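Local coordinates for protein phosphoserine phosphatase (Homo sapiens, PDB 6HYY) that hydrolyses O-phosphoserine to serine and phosphate, with magnesium bound in a haloacid dehalogenase-type active site, at residues R23-D28 and E42-A47; P53-L58 and A140-T145; F102-G107 and Q146-S151; S110-V115 and V126-L131; K156-L161 and I170-D175. One frame throughout, in Å; residues are numbered along the deposited sequence.

Contacts 3 and 5 reach the active site directly: contact 3 lines the pocket of the bound serine, and contact 5 ends on the magnesium ligand D175. Contact 1 comes close, the E25 side chain lying about 4 Å from the magnesium ion. Contacts 3 and 5 have centres about 10 Å apart and touch where I104 CD1 packs on V157 CG1 at 3.7 Å. Contact 4 is nested inside the loop closed by contact 3; N129 N lies 2.8 Å from G107 O. Contact 1 and the helix of contact 2 lie among the helices that follow strand 12-16, touching through I27 CD1 and L58 CD1 at 3.8 Å. Contact 2 joins them to the sheet edge.

Contact 1 (R23-D28 and E42-A47); sequences REEGID and EMTRRA
T44 of helix 37-46 meets D28, I27 and E25 at the start of helix 26-33. The tight part is small and centres on T44. Its OG1 lies 2.8 Å from D28 OD1, within hydrogen-bonding distance, and V40 O is another partner of the hydroxyl. R61 NH1 bonds to the same hydroxyl. The T44 and D28 side chains reach for each other from the two facing helices. I27 CG2 flanks the hydroxyl at 3.7 Å from T44 OG1. T44 CG2 lies anti to its backbone N (OG1 at chi1 -61°), which turns this methyl toward the acidic side chains. It sits 3.5 Å from E25 OE1 and 3.9 Å from D28 OD2. E25 OE2 is bound by S19 OG, and the E25 side chain comes within about 4 Å of the magnesium ion. With an alanine in place of D28, T44 OG1 would probably lose its polar neighbour on helix 26-33, and a gap would open beside T44 CB. The outer side is looser. R45 is exposed and turns back along its own helix, where R45 NH2 forms a salt bridge with E42 OE2 at 2.8 Å. R45 NH1 stays 6.0 Å from D28 OD2, too far for a direct ion pair. Helix 54-65 lies alongside both segments: I27 and M43 both touch R61, and M43 also packs on E60 and L64.

Contact 2 (P53-L58 and A140-T145); sequences PFKAAL and AGFDET
The seam between the helical cap and the sheet of the haloacid dehalogenase core is closed here by L58 and K55 of helix 54-65 against F142 of strand 139-142. L58 CD2 sits over one face of the F142 ring, 4.0 Å from its centroid and 16° off the ring normal, a CH-pi contact. The methyl is displaced toward the rim, and its nearest ring atom is F142 CE2 at 3.8 Å. K55 comes to the same ring at its edge, near the ring plane, with K55 CG 4.1 Å from F142 CZ. The ring reaches the helix because F142 CG lies between the backbone N and the carbonyl carbon (chi1 64°). T59 and L62 also touch F142.

Further along, the K55 chain runs near E144. K55 CD is 4.3 Å from E144 OE1, while K55 NZ remains 4.8 Å from that oxygen. The charges are near but do not form a salt bridge.

Just past the strand, D143 OD1 accepts two bonds from T145, one from OG1 at 2.7 Å and one from the backbone N at 3.0 Å. Both donors come from the same face of the carboxylate plane. The backbone bond makes an Asx turn. D143 OD2 takes Q146 NE2, so both oxygens are engaged. Strand 139-142 is the outermost strand on its side and runs antiparallel to strand 126-133. A helical insert after the first core strand is characteristic of C1-type caps of the haloacid dehalogenase family; here it also meets the edge strand.

Contact 3 (F102-G107 and Q146-S151); sequences FLISGG and QPTAES. With SER (serine), chain E.
T148 packs against the end of strand 100-105, at I104, S105 and G106. T148 CB stands 3.3 Å from S105 O. At the branch, T148 CG2 touches I104 CG2 at 4.0 Å and lies close to S105 O as well. The other branch, T148 OG1, lies between the backbone N and the carbonyl carbon (chi1 49°). It is 3.7 Å from S105 O, and its hydrogen bond is made elsewhere. The T148 side chain thus lies against the backbone at the strand end, whereas the CB of S105 points away from T148 and its OG reaches the bound serine.

S105 OG lies 3.0 Å from OG of the bound serine, within hydrogen-bonding distance. It also accepts from G107 N at 2.9 Å with an angle of 152°, an ST turn that fixes its rotation. D16, D18 and K154 also bond to the ligand. The next residue has to be small: a CB on G106 would come within 2.2 Å of OXT of the bound serine. N129 ND2 bonds to both G106 O and T148 O and so ties the two segments together. If S105 were an alanine, G107 N would probably lose its acceptor and the ligand hydroxyl a polar neighbour, leaving the turn less fixed.

S105 lies at the C-terminal end of the second core strand, the place of motif II in haloacid dehalogenase phosphatases, where a serine or threonine commonly binds phosphate. Its hydroxyl is consistent with that role: one side is held by the turn and the other faces the substrate site.

Contact 4 (S110-V115 and V126-L131); sequences SIVEHV and VFANRL
V112 of helix 109-116 packs on V126 and A128 of strand 126-133, inside the beta-alpha-beta unit formed with strand 100-105. The axes of 110-115 and 126-129 run at 155°, nearly antiparallel, and approach to 8.5 Å.

The first link comes at S110, where the segments are joined through water. Water 1 accepts from S110 N at 3.2 Å and from L131 N at 3.3 Å, so one molecule spans the gap between helix and strand. L131 CB also points toward the helix, and both S110 and L131 touch V72 of helix 69-78.

Two residues on, V112 faces the sheet and uses both of its methyls. CG1, anti to the backbone N (chi1 178°), meets V126 CG1 at 3.5 Å, which is close for two methyl groups. The two side chains lie alongside each other, running opposite ways. V112 CG2 turns to the next inward residue of the strand and reaches A128 CB at 4.1 Å. V112 also packs on L103 and S105, so it sits over two neighbouring strands.

E113 follows at the margin. Its charged end is turned to R109, whose NH1 forms a salt bridge with E113 OE2, while R109 NH2 bonds to V126 O. The aliphatic part of E113 lies over the strand, with E113 CG 4.4 Å from V126 CG1.

Contact 5 (K156-L161 and I170-D175); sequences KVIKLL and IIMIGD. With MG (magnesium ion), chain D.
In the Rossmann-like core of the haloacid dehalogenase fold, I158 of helix 153-165 packs on I170 and M172 of strand 170-174. I158 divides its two branches between the two strand residues. CG2 meets I170 CD1 at 4.1 Å. The longer branch ends at CD1, 3.9 Å from M172 SD. M172 starts anti to its backbone N (chi1 176°) and bends at chi2 (81°), which carries the sulfur across toward the isoleucine. L161, one turn on from I158, also faces the strand. I158 and V157 pack on I104 of strand 100-105 and L161 on C14 of strand 12-16, so the helix lies over several strands at once.

Just past the strand end, D175 binds the magnesium ion through OD1 at 2.3 Å. Three waters, D16 OD2 and D18 O complete six ligands. D175 OD2 stays off the metal, at 3.6 Å. Water 2, itself a magnesium ligand, donates to D175 OD2 at 2.7 Å, and R198 NE makes a salt bridge to the same oxygen. The carboxylate is therefore held at both oxygens, one in the first shell and one in the second. This grip fixes its rotation, and the positive charge of R198 probably balances part of the acidic cluster around the metal.

Contact 1 (R23-D28 and E42-A47)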
# COMPACT_ATOMS: atom_id res chain seq x y z
N ARG A 23 -7.17 6.01 3.59
CA ARG A 23 -7.16 7.43 3.25
C ARG A 23 -5.85 8.10 3.65
O ARG A 23 -5.44 9.07 2.99
CB ARG A 23 -8.35 8.13 3.92
CG ARG A 23 -9.65 7.35 3.76
CD ARG A 23 -10.85 8.26 3.61
NE ARG A 23 -11.03 8.66 2.22
CZ ARG A 23 -12.11 9.25 1.72
NH1 ARG A 23 -13.15 9.52 2.51
NH2 ARG A 23 -12.15 9.56 0.43
N GLU A 24 -5.19 7.59 4.67
CA GLU A 24 -4.04 8.21 5.32
C GLU A 24 -2.74 7.52 4.90
O GLU A 24 -2.73 6.53 4.17
CB GLU A 24 -4.22 8.15 6.84
CG GLU A 24 -5.61 8.59 7.36
CD GLU A 24 -6.55 7.41 7.66
OE1 GLU A 24 -7.52 7.61 8.44
OE2 GLU A 24 -6.34 6.31 7.11
N GLU A 25 -1.62 8.07 5.38
CA GLU A 25 -0.33 7.40 5.28
C GLU A 25 -0.01 6.82 6.65
O GLU A 25 0.02 7.55 7.65
CB GLU A 25 0.76 8.37 4.82
CG GLU A 25 0.44 9.11 3.51
CD GLU A 25 1.07 8.44 2.29
OE1 GLU A 25 2.31 8.33 2.26
OE2 GLU A 25 0.32 8.04 1.36
N GLY A 26 0.20 5.50 6.71
CA GLY A 26 0.32 4.84 8.00
C GLY A 26 1.45 5.40 8.85
O GLY A 26 1.27 5.63 10.05
N ILE A 27 2.61 5.65 8.24
CA ILE A 27 3.73 6.15 9.01
C ILE A 27 3.43 7.54 9.58
O ILE A 27 3.85 7.86 10.70
CB ILE A 27 5.02 6.14 8.16
CG1 ILE A 27 6.23 6.50 9.03
CG2 ILE A 27 4.90 7.07 6.97
CD1 ILE A 27 7.56 6.10 8.44
N ASP A 28 2.67 8.37 8.85
CA ASP A 28 2.28 9.68 9.37
C ASP A 28 1.30 9.54 10.53
O ASP A 28 1.36 10.31 11.50
CB ASP A 28 1.66 10.52 8.25
CG ASP A 28 2.64 10.80 7.12
OD1 ASP A 28 3.87 10.62 7.33
OD2 ASP A 28 2.19 11.21 6.02
N GLU A 42 6.36 15.76 6.71
CA GLU A 42 7.21 16.44 5.74
C GLU A 42 8.22 15.49 5.12
O GLU A 42 8.43 15.50 3.90
CB GLU A 42 7.92 17.62 6.41
CG GLU A 42 8.62 18.55 5.43
CD GLU A 42 7.73 18.90 4.24
OE1 GLU A 42 8.21 18.80 3.09
OE2 GLU A 42 6.56 19.28 4.46
N MET A 43 8.86 14.64 5.93
CA MET A 43 9.82 13.68 5.39
C MET A 43 9.14 12.70 4.44
O MET A 43 9.75 12.25 3.47
CB MET A 43 10.51 12.92 6.52
CG MET A 43 11.26 13.80 7.50
SD MET A 43 11.70 12.92 9.01
CE MET A 43 13.42 12.57 8.72
N THR A 44 7.88 12.36 4.72
CA THR A 44 7.15 11.46 3.83
C THR A 44 6.93 12.09 2.46
O THR A 44 7.14 11.45 1.42
CB THR A 44 5.83 11.07 4.48
OG1 THR A 44 6.10 10.39 5.72
CG2 THR A 44 5.02 10.16 3.56
N ARG A 45 6.50 13.36 2.45
CA ARG A 45 6.40 14.09 1.19
C ARG A 45 7.76 14.17 0.50
O ARG A 45 7.85 14.05 -0.73
CB ARG A 45 5.86 15.49 1.44
CG ARG A 45 4.37 15.55 1.73
CD ARG A 45 3.83 16.95 1.50
NE ARG A 45 4.11 17.84 2.62
CZ ARG A 45 3.53 17.77 3.81
NH1 ARG A 45 2.60 16.85 4.05
NH2 ARG A 45 3.87 18.63 4.76
N ARG A 46 8.82 14.36 1.28
CA ARG A 46 10.17 14.48 0.74
C ARG A 46 10.61 13.22 0.02
O ARG A 46 11.36 13.29 -0.96
CB ARG A 46 11.12 14.82 1.90
CG ARG A 46 12.58 15.02 1.54
CD ARG A 46 13.35 15.41 2.80
NE ARG A 46 14.80 15.42 2.60
CZ ARG A 46 15.58 14.35 2.72
NH1 ARG A 46 15.05 13.17 3.03
NH2 ARG A 46 16.89 14.46 2.53
N ALA A 47 10.16 12.05 0.48
CA ALA A 47 10.61 10.78 -0.08
C ALA A 47 9.79 10.33 -1.29
O ALA A 47 10.12 9.30 -1.88
CB ALA A 47 10.58 9.69 1.00

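Contact 2 (P53-L58 and A140-T145)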
# COMPACT_ATOMS: atom_id res chain seq x y z
N PRO A 53 16.60 7.96 -1.27
CA PRO A 53 16.56 6.50 -1.09
C PRO A 53 15.60 6.11 0.03
O PRO A 53 15.63 6.69 1.11
CB PRO A 53 18.01 6.14 -0.75
CG PRO A 53 18.82 7.28 -1.30
CD PRO A 53 17.97 8.49 -1.14
N PHE A 54 14.75 5.12 -0.25
CA PHE A 54 13.64 4.84 0.66
C PHE A 54 14.13 4.32 2.01
O PHE A 54 13.60 4.73 3.05
CB PHE A 54 12.67 3.84 0.03
CG PHE A 54 11.45 3.61 0.88
CD1 PHE A 54 10.44 4.57 0.94
CD2 PHE A 54 11.32 2.46 1.64
CE1 PHE A 54 9.33 4.37 1.72
CE2 PHE A 54 10.20 2.26 2.43
CZ PHE A 54 9.20 3.22 2.47
N LYS A 55 15.11 3.42 2.01
CA LYS A 55 15.56 2.83 3.27
C LYS A 55 16.08 3.91 4.22
O LYS A 55 15.76 3.90 5.41
CB LYS A 55 16.64 1.78 3.01
CG LYS A 55 17.06 1.02 4.27
CD LYS A 55 18.22 0.07 4.00
CE LYS A 55 17.80 -1.10 3.12
NZ LYS A 55 18.97 -1.85 2.58
N ALA A 56 16.87 4.85 3.69
CA ALA A 56 17.34 5.96 4.50
C ALA A 56 16.18 6.82 5.00
O ALA A 56 16.15 7.20 6.18
CB ALA A 56 18.33 6.80 3.70
N ALA A 57 15.22 7.13 4.12
CA ALA A 57 14.09 7.95 4.54
C ALA A 57 13.25 7.25 5.60
O ALA A 57 12.70 7.89 6.49
CB ALA A 57 13.22 8.31 3.33
N LEU A 58 13.13 5.92 5.50
CA LEU A 58 12.40 5.16 6.51
C LEU A 58 13.14 5.18 7.85
O LEU A 58 12.53 5.40 8.90
CB LEU A 58 12.19 3.72 6.03
CG LEU A 58 11.27 2.87 6.90
CD1 LEU A 58 9.90 3.52 7.01
CD2 LEU A 58 11.16 1.45 6.35
N ALA A 140 13.12 -1.11 18.20
CA ALA A 140 14.41 -1.75 17.98
C ALA A 140 14.85 -1.77 16.52
O ALA A 140 15.84 -2.43 16.21
CB ALA A 140 14.38 -3.18 18.52
N GLY A 141 14.15 -1.07 15.63
CA GLY A 141 14.55 -1.07 14.23
C GLY A 141 13.51 -1.67 13.30
O GLY A 141 12.33 -1.75 13.66
N PHE A 142 13.92 -2.11 12.11
CA PHE A 142 12.99 -2.75 11.19
C PHE A 142 13.73 -3.77 10.33
O PHE A 142 14.97 -3.73 10.23
CB PHE A 142 12.25 -1.71 10.32
CG PHE A 142 13.14 -0.93 9.41
CD1 PHE A 142 13.76 0.24 9.85
CD2 PHE A 142 13.38 -1.36 8.11
CE1 PHE A 142 14.59 0.95 9.01
CE2 PHE A 142 14.21 -0.64 7.27
CZ PHE A 142 14.82 0.51 7.72
N ASP A 143 12.98 -4.69 9.74
CA ASP A 143 13.58 -5.79 8.97
C ASP A 143 14.09 -5.25 7.64
O ASP A 143 13.32 -5.03 6.71
CB ASP A 143 12.56 -6.90 8.76
CG ASP A 143 13.12 -8.07 7.96
OD1 ASP A 143 14.33 -8.08 7.66
OD2 ASP A 143 12.34 -9.00 7.66
N GLU A 144 15.41 -5.07 7.54
CA GLU A 144 15.98 -4.46 6.34
C GLU A 144 16.08 -5.42 5.17
O GLU A 144 16.44 -4.99 4.07
CB GLU A 144 17.36 -3.88 6.68
CG GLU A 144 17.36 -3.13 8.01
CD GLU A 144 18.54 -2.18 8.17
OE1 GLU A 144 19.50 -2.27 7.37
OE2 GLU A 144 18.48 -1.33 9.08
N THR A 145 15.74 -6.70 5.36
CA THR A 145 15.72 -7.64 4.25
C THR A 145 14.40 -7.66 3.49
O THR A 145 14.32 -8.33 2.45
CB THR A 145 16.03 -9.07 4.74
OG1 THR A 145 14.90 -9.61 5.45
CG2 THR A 145 17.25 -9.07 5.66

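Contact 3 (F102-G107 and Q146-S151)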
# COMPACT_ATOMS: atom_id res chain seq x y z
N PHE A 102 -3.65 -8.65 -3.30
CA PHE A 102 -2.48 -8.46 -2.46
C PHE A 102 -2.43 -7.01 -2.02
O PHE A 102 -2.93 -6.13 -2.72
CB PHE A 102 -1.16 -8.81 -3.18
CG PHE A 102 -1.08 -10.24 -3.63
CD1 PHE A 102 -1.62 -10.61 -4.85
CD2 PHE A 102 -0.48 -11.19 -2.84
CE1 PHE A 102 -1.57 -11.95 -5.27
CE2 PHE A 102 -0.45 -12.54 -3.23
CZ PHE A 102 -0.98 -12.90 -4.46
N LEU A 103 -1.83 -6.78 -0.85
CA LEU A 103 -1.54 -5.45 -0.36
C LEU A 103 -0.03 -5.27 -0.30
O LEU A 103 0.67 -6.14 0.24
CB LEU A 103 -2.15 -5.22 1.02
CG LEU A 103 -3.67 -5.35 1.17
CD1 LEU A 103 -4.08 -4.93 2.60
CD2 LEU A 103 -4.40 -4.51 0.13
N ILE A 104 0.47 -4.17 -0.85
CA ILE A 104 1.90 -3.88 -0.85
C ILE A 104 2.10 -2.50 -0.24
O ILE A 104 1.43 -1.54 -0.63
CB ILE A 104 2.53 -3.94 -2.26
CG1 ILE A 104 2.17 -5.25 -2.94
CG2 ILE A 104 4.05 -3.76 -2.15
CD1 ILE A 104 2.66 -5.34 -4.38
N SER A 105 3.01 -2.40 0.73
CA SER A 105 3.16 -1.13 1.41
C SER A 105 4.59 -0.94 1.90
O SER A 105 5.25 -1.89 2.33
CB SER A 105 2.20 -1.05 2.59
OG SER A 105 2.26 0.26 3.15
N GLY A 106 5.05 0.31 1.85
CA GLY A 106 6.22 0.74 2.60
C GLY A 106 5.96 1.02 4.07
O GLY A 106 6.90 1.28 4.82
N GLY A 107 4.69 0.96 4.48
CA GLY A 107 4.31 0.96 5.88
C GLY A 107 4.57 -0.38 6.53
O GLY A 107 5.39 -1.18 6.08
N GLN A 146 13.37 -6.96 3.95
CA GLN A 146 12.10 -6.96 3.23
C GLN A 146 12.26 -6.22 1.91
O GLN A 146 12.94 -5.20 1.85
CB GLN A 146 10.99 -6.30 4.06
CG GLN A 146 10.55 -7.09 5.26
CD GLN A 146 9.90 -8.41 4.89
OE1 GLN A 146 9.08 -8.47 3.97
NE2 GLN A 146 10.26 -9.48 5.59
N PRO A 147 11.64 -6.70 0.82
CA PRO A 147 11.72 -5.94 -0.43
C PRO A 147 11.13 -4.55 -0.30
O PRO A 147 11.63 -3.61 -0.93
CB PRO A 147 10.94 -6.80 -1.43
CG PRO A 147 10.11 -7.72 -0.60
CD PRO A 147 10.90 -7.96 0.65
N THR A 148 10.12 -4.39 0.56
CA THR A 148 9.52 -3.08 0.76
C THR A 148 10.40 -2.13 1.58
O THR A 148 10.02 -0.98 1.78
CB THR A 148 8.14 -3.23 1.41
OG1 THR A 148 8.25 -4.10 2.55
CG2 THR A 148 7.17 -3.88 0.41
N ALA A 149 11.58 -2.57 2.03
CA ALA A 149 12.48 -1.66 2.74
C ALA A 149 13.39 -0.87 1.80
O ALA A 149 14.05 0.07 2.25
CB ALA A 149 13.35 -2.44 3.74
N GLU A 150 13.42 -1.22 0.52
CA GLU A 150 14.30 -0.65 -0.49
C GLU A 150 13.50 0.13 -1.53
O GLU A 150 12.30 -0.10 -1.71
CB GLU A 150 15.11 -1.74 -1.20
CG GLU A 150 15.92 -2.65 -0.27
CD GLU A 150 15.85 -4.13 -0.67
OE1 GLU A 150 15.67 -4.98 0.23
OE2 GLU A 150 15.98 -4.44 -1.88
N SER A 151 14.18 1.05 -2.21
CA SER A 151 13.59 1.66 -3.40
C SER A 151 13.32 0.60 -4.46
O SER A 151 14.08 -0.36 -4.60
CB SER A 151 14.52 2.75 -3.96
OG SER A 151 14.38 3.96 -3.23
N SER E . 3.90 3.90 2.36
CA SER E . 3.53 2.84 1.43
C SER E . 4.46 2.87 0.22
O SER E . 3.97 2.88 -0.90
CB SER E . 2.10 2.98 0.96
OG SER E . 1.48 1.76 0.67
OXT SER E . 5.69 2.91 0.31

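Contact 4 (S110-V115 and V126-L131)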
# COMPACT_ATOMS: atom_id res chain seq x y z
N SER A 110 2.18 -4.67 11.03
CA SER A 110 1.22 -4.58 12.13
C SER A 110 -0.06 -3.88 11.68
O SER A 110 -1.16 -4.42 11.82
CB SER A 110 1.85 -3.84 13.31
OG SER A 110 2.43 -2.62 12.89
N ILE A 111 0.10 -2.71 11.06
CA ILE A 111 -1.05 -1.93 10.63
C ILE A 111 -1.67 -2.53 9.37
O ILE A 111 -2.89 -2.64 9.25
CB ILE A 111 -0.63 -0.47 10.41
CG1 ILE A 111 0.04 0.10 11.68
CG2 ILE A 111 -1.83 0.36 9.99
CD1 ILE A 111 0.79 1.40 11.44
N VAL A 112 -0.83 -2.95 8.41
CA VAL A 112 -1.38 -3.44 7.14
C VAL A 112 -2.12 -4.77 7.32
O VAL A 112 -3.09 -5.05 6.60
CB VAL A 112 -0.27 -3.55 6.09
CG1 VAL A 112 -0.83 -4.11 4.77
CG2 VAL A 112 0.38 -2.18 5.83
N GLU A 113 -1.69 -5.61 8.27
CA GLU A 113 -2.43 -6.83 8.53
C GLU A 113 -3.80 -6.54 9.12
O GLU A 113 -4.76 -7.28 8.86
CB GLU A 113 -1.63 -7.76 9.45
CG GLU A 113 -0.51 -8.51 8.73
CD GLU A 113 0.07 -9.65 9.55
OE1 GLU A 113 -0.25 -9.75 10.75
OE2 GLU A 113 0.84 -10.45 8.98
N HIS A 114 -3.91 -5.48 9.93
CA HIS A 114 -5.22 -5.03 10.41
C HIS A 114 -6.11 -4.63 9.24
O HIS A 114 -7.28 -5.03 9.17
CB HIS A 114 -5.02 -3.87 11.39
CG HIS A 114 -6.28 -3.12 11.72
ND1 HIS A 114 -7.19 -3.58 12.65
CD2 HIS A 114 -6.78 -1.96 11.24
CE1 HIS A 114 -8.19 -2.72 12.73
NE2 HIS A 114 -7.97 -1.74 11.88
N VAL A 115 -5.56 -3.87 8.29
CA VAL A 115 -6.32 -3.47 7.10
C VAL A 115 -6.72 -4.71 6.30
O VAL A 115 -7.88 -4.84 5.88
CB VAL A 115 -5.50 -2.48 6.26
CG1 VAL A 115 -6.15 -2.22 4.92
CG2 VAL A 115 -5.30 -1.19 7.02
N VAL A 126 0.04 -10.08 2.22
CA VAL A 126 0.47 -8.77 2.67
C VAL A 126 1.99 -8.69 2.58
O VAL A 126 2.70 -9.60 3.06
CB VAL A 126 0.02 -8.50 4.12
CG1 VAL A 126 0.71 -7.26 4.65
CG2 VAL A 126 -1.50 -8.38 4.20
N PHE A 127 2.49 -7.63 1.96
CA PHE A 127 3.91 -7.37 1.85
C PHE A 127 4.15 -5.96 2.38
O PHE A 127 3.64 -4.99 1.80
CB PHE A 127 4.41 -7.50 0.41
CG PHE A 127 4.34 -8.90 -0.14
CD1 PHE A 127 3.16 -9.40 -0.66
CD2 PHE A 127 5.47 -9.71 -0.14
CE1 PHE A 127 3.10 -10.70 -1.18
CE2 PHE A 127 5.43 -11.00 -0.65
CZ PHE A 127 4.25 -11.50 -1.17
N ALA A 128 4.88 -5.86 3.48
CA ALA A 128 5.10 -4.57 4.13
C ALA A 128 6.34 -4.67 5.00
O ALA A 128 6.90 -5.75 5.19
CB ALA A 128 3.88 -4.14 4.95
N ASN A 129 6.75 -3.52 5.53
CA ASN A 129 7.91 -3.52 6.41
C ASN A 129 7.53 -4.05 7.79
O ASN A 129 6.36 -4.06 8.18
CB ASN A 129 8.50 -2.12 6.47
CG ASN A 129 9.21 -1.78 5.20
OD1 ASN A 129 10.00 -2.60 4.71
ND2 ASN A 129 8.90 -0.64 4.61
N ARG A 130 8.53 -4.55 8.52
CA ARG A 130 8.30 -5.21 9.80
C ARG A 130 9.07 -4.45 10.87
O ARG A 130 10.30 -4.41 10.83
CB ARG A 130 8.76 -6.67 9.77
CG ARG A 130 8.03 -7.55 8.79
CD ARG A 130 8.42 -9.00 9.01
NE ARG A 130 7.67 -9.59 10.11
CZ ARG A 130 7.82 -10.84 10.54
NH1 ARG A 130 8.72 -11.63 9.96
NH2 ARG A 130 7.07 -11.29 11.54
N LEU A 131 8.35 -3.83 11.80
CA LEU A 131 9.00 -3.17 12.92
C LEU A 131 9.56 -4.21 13.90
O LEU A 131 9.01 -5.30 14.06
CB LEU A 131 8.02 -2.25 13.65
CG LEU A 131 7.53 -1.01 12.90
CD1 LEU A 131 6.38 -0.39 13.68
CD2 LEU A 131 8.65 -0.02 12.70
O HOH W 1 5.09 -3.96 12.12

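Contact 5 (K156-L161 and I170-D175)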
# COMPACT_ATOMS: atom_id res chain seq x y z
N LYS A 156 9.82 -5.40 -6.87
CA LYS A 156 10.44 -6.63 -6.39
C LYS A 156 9.39 -7.59 -5.84
O LYS A 156 9.49 -8.81 -6.04
CB LYS A 156 11.48 -6.31 -5.32
CG LYS A 156 12.65 -5.48 -5.82
CD LYS A 156 13.71 -5.32 -4.73
CE LYS A 156 14.82 -4.38 -5.18
NZ LYS A 156 14.63 -2.99 -4.66
N VAL A 157 8.39 -7.06 -5.13
CA VAL A 157 7.31 -7.92 -4.64
C VAL A 157 6.58 -8.58 -5.81
O VAL A 157 6.31 -9.78 -5.79
CB VAL A 157 6.34 -7.10 -3.76
CG1 VAL A 157 5.08 -7.94 -3.45
CG2 VAL A 157 7.03 -6.68 -2.47
N ILE A 158 6.25 -7.79 -6.83
CA ILE A 158 5.50 -8.34 -7.95
C ILE A 158 6.32 -9.40 -8.67
O ILE A 158 5.78 -10.43 -9.09
CB ILE A 158 5.03 -7.20 -8.89
CG1 ILE A 158 3.98 -6.37 -8.13
CG2 ILE A 158 4.46 -7.77 -10.21
CD1 ILE A 158 3.44 -5.21 -8.90
N LYS A 159 7.64 -9.17 -8.80
CA LYS A 159 8.50 -10.20 -9.37
C LYS A 159 8.47 -11.48 -8.55
O LYS A 159 8.38 -12.58 -9.11
CB LYS A 159 9.94 -9.67 -9.50
CG LYS A 159 10.94 -10.71 -10.00
CD LYS A 159 12.28 -10.04 -10.30
CE LYS A 159 13.22 -11.00 -11.04
NZ LYS A 159 14.53 -10.37 -11.38
N LEU A 160 8.53 -11.36 -7.22
CA LEU A 160 8.43 -12.54 -6.37
C LEU A 160 7.11 -13.27 -6.60
O LEU A 160 7.08 -14.50 -6.67
CB LEU A 160 8.57 -12.17 -4.90
CG LEU A 160 9.93 -11.69 -4.38
CD1 LEU A 160 9.80 -11.24 -2.93
CD2 LEU A 160 10.98 -12.78 -4.51
N LEU A 161 6.01 -12.53 -6.74
CA LEU A 161 4.70 -13.16 -6.94
C LEU A 161 4.63 -13.86 -8.29
O LEU A 161 4.05 -14.95 -8.40
CB LEU A 161 3.59 -12.12 -6.82
CG LEU A 161 3.39 -11.56 -5.42
CD1 LEU A 161 2.36 -10.43 -5.52
CD2 LEU A 161 2.94 -12.64 -4.43
N ILE A 170 -1.04 -9.54 -13.84
CA ILE A 170 -1.03 -8.83 -12.56
C ILE A 170 -1.21 -7.34 -12.81
O ILE A 170 -0.45 -6.73 -13.57
CB ILE A 170 0.27 -9.08 -11.78
CG1 ILE A 170 0.51 -10.56 -11.57
CG2 ILE A 170 0.22 -8.40 -10.41
CD1 ILE A 170 1.87 -10.82 -10.93
N ILE A 171 -2.18 -6.72 -12.14
CA ILE A 171 -2.41 -5.29 -12.23
C ILE A 171 -1.98 -4.65 -10.92
O ILE A 171 -2.32 -5.16 -9.85
CB ILE A 171 -3.89 -4.97 -12.52
CG1 ILE A 171 -4.31 -5.61 -13.87
CG2 ILE A 171 -4.14 -3.46 -12.52
CD1 ILE A 171 -5.71 -5.25 -14.31
N MET A 172 -1.22 -3.56 -11.02
CA MET A 172 -0.88 -2.74 -9.86
C MET A 172 -1.81 -1.53 -9.80
O MET A 172 -2.05 -0.90 -10.83
CB MET A 172 0.57 -2.25 -9.95
CG MET A 172 0.98 -1.32 -8.84
SD MET A 172 1.40 -2.24 -7.34
CE MET A 172 1.05 -1.06 -6.03
N ILE A 173 -2.35 -1.23 -8.61
CA ILE A 173 -3.25 -0.09 -8.41
C ILE A 173 -2.70 0.76 -7.29
O ILE A 173 -2.48 0.27 -6.18
CB ILE A 173 -4.68 -0.55 -8.08
CG1 ILE A 173 -5.23 -1.41 -9.22
CG2 ILE A 173 -5.58 0.69 -7.79
CD1 ILE A 173 -6.70 -1.82 -9.09
N GLY A 174 -2.48 2.05 -7.57
CA GLY A 174 -1.95 2.92 -6.54
C GLY A 174 -1.96 4.37 -6.98
O GLY A 174 -2.26 4.70 -8.13
N ASP A 175 -1.65 5.24 -6.02
CA ASP A 175 -1.77 6.67 -6.23
C ASP A 175 -0.48 7.35 -6.65
O ASP A 175 -0.54 8.47 -7.18
CB ASP A 175 -2.26 7.36 -4.94
CG ASP A 175 -1.25 7.28 -3.82
OD1 ASP A 175 -0.87 6.16 -3.44
OD2 ASP A 175 -0.81 8.35 -3.31
MG MG D . 0.50 5.37 -1.81
O HOH W 2 0.76 7.53 -1.26
O HOH W 3 2.17 5.30 -0.64
O HOH W 4 2.20 5.27 -3.25